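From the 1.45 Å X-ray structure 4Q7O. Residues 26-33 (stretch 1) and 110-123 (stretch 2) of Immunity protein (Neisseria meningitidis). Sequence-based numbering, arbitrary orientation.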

ATOM      1  N   ILE B  26      -0.842   3.403   0.099  1.00  6.43           N
ATOM      2  CA  ILE B  26      -0.072   3.912  -1.031  1.00  6.61           C
ATOM      3  C   ILE B  26      -0.426   5.362  -1.318  1.00  6.51           C
ATOM      4  O   ILE B  26       0.449   6.181  -1.595  1.00  8.01           O
ATOM      5  CB  ILE B  26      -0.326   3.059  -2.291  1.00  6.71           C
ATOM      6  CG1 ILE B  26       0.150   1.623  -2.066  1.00  7.88           C
ATOM      7  CG2 ILE B  26       0.362   3.656  -3.520  1.00  8.39           C
ATOM      8  CD1 ILE B  26      -0.277   0.686  -3.179  1.00  8.36           C
ATOM      9  N   PHE B  27      -1.712   5.680  -1.227  1.00  6.01           N
ATOM     10  CA  PHE B  27      -2.202   7.034  -1.464  1.00  6.96           C
ATOM     11  C   PHE B  27      -1.451   8.061  -0.613  1.00  7.32           C
ATOM     12  O   PHE B  27      -0.884   9.025  -1.132  1.00  6.93           O
ATOM     13  CB  PHE B  27      -3.706   7.092  -1.177  1.00  7.37           C
ATOM     14  CG  PHE B  27      -4.305   8.458  -1.337  1.00  7.44           C
ATOM     15  CD1 PHE B  27      -4.791   8.884  -2.566  1.00  8.93           C
ATOM     16  CD2 PHE B  27      -4.416   9.311  -0.251  1.00  8.69           C
ATOM     17  CE1 PHE B  27      -5.344  10.143  -2.709  1.00 10.25           C
ATOM     18  CE2 PHE B  27      -4.962  10.575  -0.394  1.00  8.48           C
ATOM     19  CZ  PHE B  27      -5.427  10.988  -1.618  1.00  9.25           C
ATOM     20  N   PHE B  28      -1.423   7.846   0.695  1.00  7.15           N
ATOM     21  CA  PHE B  28      -0.779   8.814   1.569  1.00  7.33           C
ATOM     22  C   PHE B  28       0.738   8.854   1.427  1.00  7.66           C
ATOM     23  O   PHE B  28       1.319   9.936   1.384  1.00  8.54           O
ATOM     24  CB  PHE B  28      -1.218   8.629   3.023  1.00  8.74           C
ATOM     25  CG  PHE B  28      -2.563   9.206   3.298  1.00  9.39           C
ATOM     26  CD1 PHE B  28      -2.742  10.582   3.294  1.00 11.32           C
ATOM     27  CD2 PHE B  28      -3.655   8.389   3.537  1.00  9.94           C
ATOM     28  CE1 PHE B  28      -3.986  11.137   3.532  1.00 11.80           C
ATOM     29  CE2 PHE B  28      -4.898   8.941   3.777  1.00 10.64           C
ATOM     30  CZ  PHE B  28      -5.063  10.314   3.771  1.00 11.94           C
ATOM     31  N   GLU B  29       1.379   7.696   1.314  1.00  8.07           N
ATOM     32  CA  GLU B  29       2.834   7.693   1.225  1.00 10.17           C
ATOM     33  C   GLU B  29       3.332   8.349  -0.048  1.00 10.35           C
ATOM     34  O   GLU B  29       4.311   9.095  -0.034  1.00 10.96           O
ATOM     35  CB  GLU B  29       3.406   6.281   1.338  1.00 12.43           C
ATOM     36  CG  GLU B  29       4.931   6.213   1.198  1.00 16.32           C
ATOM     37  CD  GLU B  29       5.691   7.059   2.214  1.00 21.27           C
ATOM     38  OE1 GLU B  29       5.139   7.384   3.287  1.00 23.27           O
ATOM     39  OE2 GLU B  29       6.862   7.393   1.935  1.00 23.95           O
ATOM     40  N   THR B  30       2.653   8.087  -1.157  1.00  9.88           N
ATOM     41  CA  THR B  30       3.140   8.620  -2.421  1.00 10.86           C
ATOM     42  C   THR B  30       2.914  10.135  -2.526  1.00 10.37           C
ATOM     43  O   THR B  30       3.758  10.851  -3.054  1.00 10.07           O
ATOM     44  CB  THR B  30       2.596   7.847  -3.639  1.00 12.13           C
ATOM     45  OG1 THR B  30       1.172   7.899  -3.641  1.00 12.30           O
ATOM     46  CG2 THR B  30       3.046   6.393  -3.591  1.00 14.24           C
ATOM     47  N   ILE B  31       1.793  10.632  -2.011  1.00  9.72           N
ATOM     48  CA  ILE B  31       1.583  12.080  -1.975  1.00 10.13           C
ATOM     49  C   ILE B  31       2.588  12.768  -1.053  1.00  9.07           C
ATOM     50  O   ILE B  31       3.190  13.781  -1.412  1.00  9.28           O
ATOM     51  CB  ILE B  31       0.151  12.424  -1.551  1.00 11.51           C
ATOM     52  CG1 ILE B  31      -0.823  11.939  -2.623  1.00 12.68           C
ATOM     53  CG2 ILE B  31      -0.004  13.919  -1.299  1.00 11.91           C
ATOM     54  CD1 ILE B  31      -2.254  11.971  -2.189  1.00 14.03           C
ATOM     55  N   TYR B  32       2.781  12.210   0.134  1.00  8.99           N
ATOM     56  CA  TYR B  32       3.733  12.774   1.081  1.00  8.48           C
ATOM     57  C   TYR B  32       5.151  12.863   0.520  1.00  9.53           C
ATOM     58  O   TYR B  32       5.833  13.874   0.676  1.00  9.73           O
ATOM     59  CB  TYR B  32       3.732  11.945   2.364  1.00  8.35           C
ATOM     60  CG  TYR B  32       4.841  12.290   3.325  1.00  8.71           C
ATOM     61  CD1 TYR B  32       4.778  13.435   4.106  1.00 10.74           C
ATOM     62  CD2 TYR B  32       5.947  11.466   3.463  1.00  9.56           C
ATOM     63  CE1 TYR B  32       5.794  13.752   5.001  1.00 11.39           C
ATOM     64  CE2 TYR B  32       6.962  11.769   4.350  1.00 10.96           C
ATOM     65  CZ  TYR B  32       6.886  12.912   5.114  1.00 10.69           C
ATOM     66  OH  TYR B  32       7.899  13.204   5.997  1.00 12.25           O
ATOM     67  N   GLN B  33       5.605  11.809  -0.138  1.00 10.29           N
ATOM     68  CA  GLN B  33       6.994  11.787  -0.561  1.00 12.63           C
ATOM     69  C   GLN B  33       7.258  12.655  -1.798  1.00 13.54           C
ATOM     70  O   GLN B  33       8.382  13.096  -2.021  1.00 15.47           O
ATOM     71  CB  GLN B  33       7.441  10.350  -0.826  1.00 13.56           C
ATOM     72  CG  GLN B  33       6.813   9.747  -2.050  1.00 14.27           C
ATOM     73  CD  GLN B  33       7.166   8.291  -2.223  1.00 15.88           C
ATOM     74  OE1 GLN B  33       7.667   7.643  -1.296  1.00 17.94           O
ATOM     75  NE2 GLN B  33       6.898   7.759  -3.410  1.00 15.73           N
ATOM     76  N   TYR B 110      -9.529   7.006   8.446  1.00  6.22           N
ATOM     77  CA  TYR B 110      -8.176   6.962   7.894  1.00  5.83           C
ATOM     78  C   TYR B 110      -7.516   8.334   7.825  1.00  6.00           C
ATOM     79  O   TYR B 110      -6.341   8.469   8.146  1.00  7.06           O
ATOM     80  CB  TYR B 110      -8.180   6.344   6.501  1.00  5.72           C
ATOM     81  CG  TYR B 110      -8.378   4.847   6.455  1.00  5.94           C
ATOM     82  CD1 TYR B 110      -7.735   4.007   7.358  1.00  7.36           C
ATOM     83  CD2 TYR B 110      -9.192   4.271   5.482  1.00  5.31           C
ATOM     84  CE1 TYR B 110      -7.898   2.636   7.299  1.00  7.24           C
ATOM     85  CE2 TYR B 110      -9.361   2.891   5.415  1.00  6.02           C
ATOM     86  CZ  TYR B 110      -8.717   2.082   6.330  1.00  6.44           C
ATOM     87  OH  TYR B 110      -8.872   0.722   6.269  1.00  7.62           O
ATOM     88  N   PHE B 111      -8.257   9.343   7.386  1.00  5.56           N
ATOM     89  CA  PHE B 111      -7.684  10.683   7.261  1.00  6.65           C
ATOM     90  C   PHE B 111      -7.270  11.253   8.614  1.00  7.50           C
ATOM     91  O   PHE B 111      -6.251  11.931   8.734  1.00  7.45           O
ATOM     92  CB  PHE B 111      -8.646  11.627   6.534  1.00  8.30           C
ATOM     93  CG  PHE B 111      -8.523  11.574   5.038  1.00  9.08           C
ATOM     94  CD1 PHE B 111      -8.639  10.368   4.353  1.00 10.43           C
ATOM     95  CD2 PHE B 111      -8.271  12.728   4.312  1.00 10.33           C
ATOM     96  CE1 PHE B 111      -8.519  10.320   2.971  1.00 11.04           C
ATOM     97  CE2 PHE B 111      -8.151  12.686   2.930  1.00 11.12           C
ATOM     98  CZ  PHE B 111      -8.277  11.482   2.261  1.00 11.06           C
ATOM     99  N   ASN B 112      -8.060  10.964   9.640  1.00  6.88           N
ATOM    100  CA  ASN B 112      -7.754  11.446  10.974  1.00  7.21           C
ATOM    101  C   ASN B 112      -6.484  10.778  11.505  1.00  7.70           C
ATOM    102  O   ASN B 112      -5.646  11.419  12.146  1.00  9.52           O
ATOM    103  CB  ASN B 112      -8.939  11.197  11.905  1.00 10.30           C
ATOM    104  CG  ASN B 112      -8.771  11.881  13.234  1.00 15.53           C
ATOM    105  OD1 ASN B 112      -8.646  13.108  13.308  1.00 17.77           O
ATOM    106  ND2 ASN B 112      -8.779  11.097  14.296  1.00 18.68           N
ATOM    107  N   ILE B 113      -6.337   9.490  11.214  1.00  7.19           N
ATOM    108  CA  ILE B 113      -5.118   8.769  11.570  1.00  6.57           C
ATOM    109  C   ILE B 113      -3.910   9.276  10.781  1.00  7.16           C
ATOM    110  O   ILE B 113      -2.837   9.514  11.343  1.00  7.32           O
ATOM    111  CB  ILE B 113      -5.295   7.257  11.363  1.00  7.18           C
ATOM    112  CG1 ILE B 113      -6.350   6.710  12.329  1.00  8.53           C
ATOM    113  CG2 ILE B 113      -3.979   6.529  11.561  1.00  8.47           C
ATOM    114  CD1 ILE B 113      -6.798   5.302  11.996  1.00 10.62           C
ATOM    115  N   ALA B 114      -4.090   9.457   9.476  1.00  6.56           N
ATOM    116  CA  ALA B 114      -3.009   9.936   8.613  1.00  6.79           C
ATOM    117  C   ALA B 114      -2.516  11.329   8.997  1.00  7.11           C
ATOM    118  O   ALA B 114      -1.312  11.577   9.032  1.00  7.43           O
ATOM    119  CB  ALA B 114      -3.433   9.912   7.158  1.00  7.73           C
ATOM    120  N   ILE B 115      -3.433  12.245   9.283  1.00  7.47           N
ATOM    121  CA  ILE B 115      -3.012  13.599   9.628  1.00  7.77           C
ATOM    122  C   ILE B 115      -2.336  13.621  11.002  1.00  6.81           C
ATOM    123  O   ILE B 115      -1.437  14.418  11.247  1.00  7.87           O
ATOM    124  CB  ILE B 115      -4.161  14.621   9.507  1.00  9.29           C
ATOM    125  CG1 ILE B 115      -3.598  16.041   9.330  1.00  8.34           C
ATOM    126  CG2 ILE B 115      -5.122  14.534  10.696  1.00 10.07           C
ATOM    127  CD1 ILE B 115      -4.682  17.083   9.080  1.00  9.71           C
ATOM    128  N   SER B 116      -2.758  12.715  11.879  1.00  6.72           N
ATOM    129  CA  SER B 116      -2.098  12.509  13.158  1.00  7.25           C
ATOM    130  C   SER B 116      -0.652  12.056  12.953  1.00  7.18           C
ATOM    131  O   SER B 116       0.268  12.616  13.559  1.00  7.16           O
ATOM    132  CB  SER B 116      -2.852  11.466  13.980  1.00  8.86           C
ATOM    133  OG  SER B 116      -2.114  11.125  15.133  1.00  9.98           O
ATOM    134  N   ASP B 117      -0.455  11.028  12.126  1.00  7.34           N
ATOM    135  CA  ASP B 117       0.900  10.580  11.793  1.00  7.48           C
ATOM    136  C   ASP B 117       1.734  11.752  11.288  1.00  7.48           C
ATOM    137  O   ASP B 117       2.887  11.936  11.693  1.00  7.55           O
ATOM    138  CB  ASP B 117       0.888   9.492  10.704  1.00  9.44           C
ATOM    139  CG  ASP B 117       0.410   8.131  11.204  1.00 10.43           C
ATOM    140  OD1 ASP B 117       0.493   7.850  12.417  1.00 12.07           O
ATOM    141  OD2 ASP B 117      -0.030   7.321  10.361  1.00 10.25           O
ATOM    142  N   PHE B 118       1.140  12.552  10.410  1.00  6.95           N
ATOM    143  CA  PHE B 118       1.849  13.674   9.812  1.00  6.86           C
ATOM    144  C   PHE B 118       2.248  14.733  10.843  1.00  7.34           C
ATOM    145  O   PHE B 118       3.402  15.168  10.885  1.00  8.04           O
ATOM    146  CB  PHE B 118       1.020  14.307   8.690  1.00  7.87           C
ATOM    147  CG  PHE B 118       1.668  15.519   8.086  1.00  9.43           C
ATOM    148  CD1 PHE B 118       2.767  15.388   7.246  1.00 11.17           C
ATOM    149  CD2 PHE B 118       1.198  16.789   8.372  1.00 11.92           C
ATOM    150  CE1 PHE B 118       3.376  16.507   6.696  1.00 11.96           C
ATOM    151  CE2 PHE B 118       1.806  17.914   7.828  1.00 12.29           C
ATOM    152  CZ  PHE B 118       2.894  17.772   6.988  1.00 11.65           C
ATOM    153  N   LEU B 119       1.301  15.168  11.668  1.00  7.28           N
ATOM    154  CA  LEU B 119       1.616  16.220  12.634  1.00  8.62           C
ATOM    155  C   LEU B 119       2.590  15.721  13.711  1.00  8.84           C
ATOM    156  O   LEU B 119       3.392  16.497  14.248  1.00  9.71           O
ATOM    157  CB  LEU B 119       0.343  16.821  13.246  1.00  9.83           C
ATOM    158  CG  LEU B 119      -0.496  15.951  14.184  1.00  9.78           C
ATOM    159  CD1 LEU B 119      -0.028  16.052  15.641  1.00 11.22           C
ATOM    160  CD2 LEU B 119      -1.975  16.323  14.068  1.00 10.58           C
ATOM    161  N   ILE B 120       2.519  14.429  14.027  1.00  8.97           N
ATOM    162  CA  ILE B 120       3.437  13.848  15.004  1.00  9.63           C
ATOM    163  C   ILE B 120       4.859  13.908  14.454  1.00  8.49           C
ATOM    164  O   ILE B 120       5.796  14.266  15.169  1.00  8.76           O
ATOM    165  CB  ILE B 120       3.040  12.400  15.379  1.00 10.45           C
ATOM    166  CG1 ILE B 120       1.807  12.433  16.288  1.00 12.12           C
ATOM    167  CG2 ILE B 120       4.184  11.681  16.089  1.00 12.06           C
ATOM    168  CD1 ILE B 120       1.133  11.087  16.505  1.00 13.23           C
ATOM    169  N   ALA B 121       5.001  13.606  13.168  1.00  7.95           N
ATOM    170  CA  ALA B 121       6.310  13.601  12.512  1.00  7.81           C
ATOM    171  C   ALA B 121       6.813  15.003  12.174  1.00  8.25           C
ATOM    172  O   ALA B 121       8.020  15.228  12.106  1.00  9.49           O
ATOM    173  CB  ALA B 121       6.265  12.742  11.251  1.00  9.25           C
ATOM    174  N   HIS B 122       5.880  15.933  11.959  1.00  8.17           N
ATOM    175  CA  HIS B 122       6.201  17.298  11.547  1.00  7.93           C
ATOM    176  C   HIS B 122       5.519  18.317  12.452  1.00  8.11           C
ATOM    177  O   HIS B 122       4.540  18.953  12.055  1.00  8.85           O
ATOM    178  CB  HIS B 122       5.799  17.502  10.091  1.00  9.39           C
ATOM    179  CG  HIS B 122       6.586  16.655   9.141  1.00 10.86           C
ATOM    180  ND1 HIS B 122       7.900  16.919   8.832  1.00 13.93           N
ATOM    181  CD2 HIS B 122       6.254  15.531   8.465  1.00 11.66           C
ATOM    182  CE1 HIS B 122       8.342  16.002   7.984  1.00 14.21           C
ATOM    183  NE2 HIS B 122       7.364  15.148   7.750  1.00 13.41           N
ATOM    184  N   PRO B 123       6.034  18.468  13.683  1.00  8.88           N
ATOM    185  CA  PRO B 123       5.386  19.308  14.700  1.00  9.82           C
ATOM    186  C   PRO B 123       5.229  20.767  14.292  1.00 10.05           C
ATOM    187  O   PRO B 123       4.387  21.457  14.866  1.00 10.31           O
ATOM    188  CB  PRO B 123       6.306  19.183  15.923  1.00 11.38           C
ATOM    189  CG  PRO B 123       7.554  18.530  15.446  1.00 11.27           C
ATOM    190  CD  PRO B 123       7.206  17.751  14.217  1.00 10.18           C
TER

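The methyl group of Ala114 sits almost exactly on the axis of the Phe28 ring: its CB lies 3.6 Å from the ring centroid and only 5° off the ring normal. This CH-pi contact is made at the point where the two backbones are in closest register, with the CA atoms of Phe28 and Ala114 7.5 Å apart. The pairing has a simple logic. A phenylalanine reaches out from one helix, and an alanine on the other leaves room for it to lie flat, so that a single methyl covers one face of the ring.

The helices run in broadly the same direction, 36° apart, and their axes come no closer than 11.6 Å. That spacing is wide for helices in direct contact, and aromatic side chains fill much of it. Phe28, with chi1 in the m well, points toward the other helix and gives the largest share of covered area, 84 Å² of the 303 Å² buried in total. While its face takes the methyl, its edge is used differently: it is directed at the face of Phe111, with centroids 4.9 Å apart and planes at 74°. The closest atoms here are Phe28 CZ and Phe111 CE1, 3.5 Å apart. An edge-to-face arrangement of this kind brings the slightly positive ring hydrogens of one phenylalanine to the electron-rich face of another. One ring thus serves two neighbours, one spaced three residues from the other along stretch 2.

Phe111 starts with its CA-to-CB bond sideways, and its length brings the end of the side chain nearer to stretch 1. There it also meets Phe27, whose CE2 lies 4.3 Å from Phe111 CZ, a looser apolar contact that covers little surface. All four of these residues are buried, and none has a polar side-chain atom that would need a partner.

One turn further along, the character changes. Tyr32 follows Phe28 by four residues, so it projects from the same side of its helix, but its chi1 is t and it is partly exposed. Its ring meets Phe118 edge to edge, with Tyr32 CE1 4.0 Å from Phe118 CE1. Phe118, like Phe111, leaves its backbone sideways and comes nearer at its tip. Beyond this apolar rim, the Tyr32 hydroxyl forms the sole hydrogen bond between the stretches: Tyr32 OH to His122 NE2, 2.7 Å. Either atom could be the donor. The two rings meet rim to rim, their centroids 5.6 Å apart, as suits a bond made in the imidazole plane.

His122 is well placed for this role. It is the first residue to leave helical phi/psi, yet its N still bonds to the O of Phe118 at 2.8 Å, so the imidazole is presented from an anchored helix end. The rule to read here is graded: a methyl against a ring and crossed phenylalanines where the contact is buried, then a tyrosine whose ring remains apolar company while its hydroxyl finds a polar partner toward the exposed end.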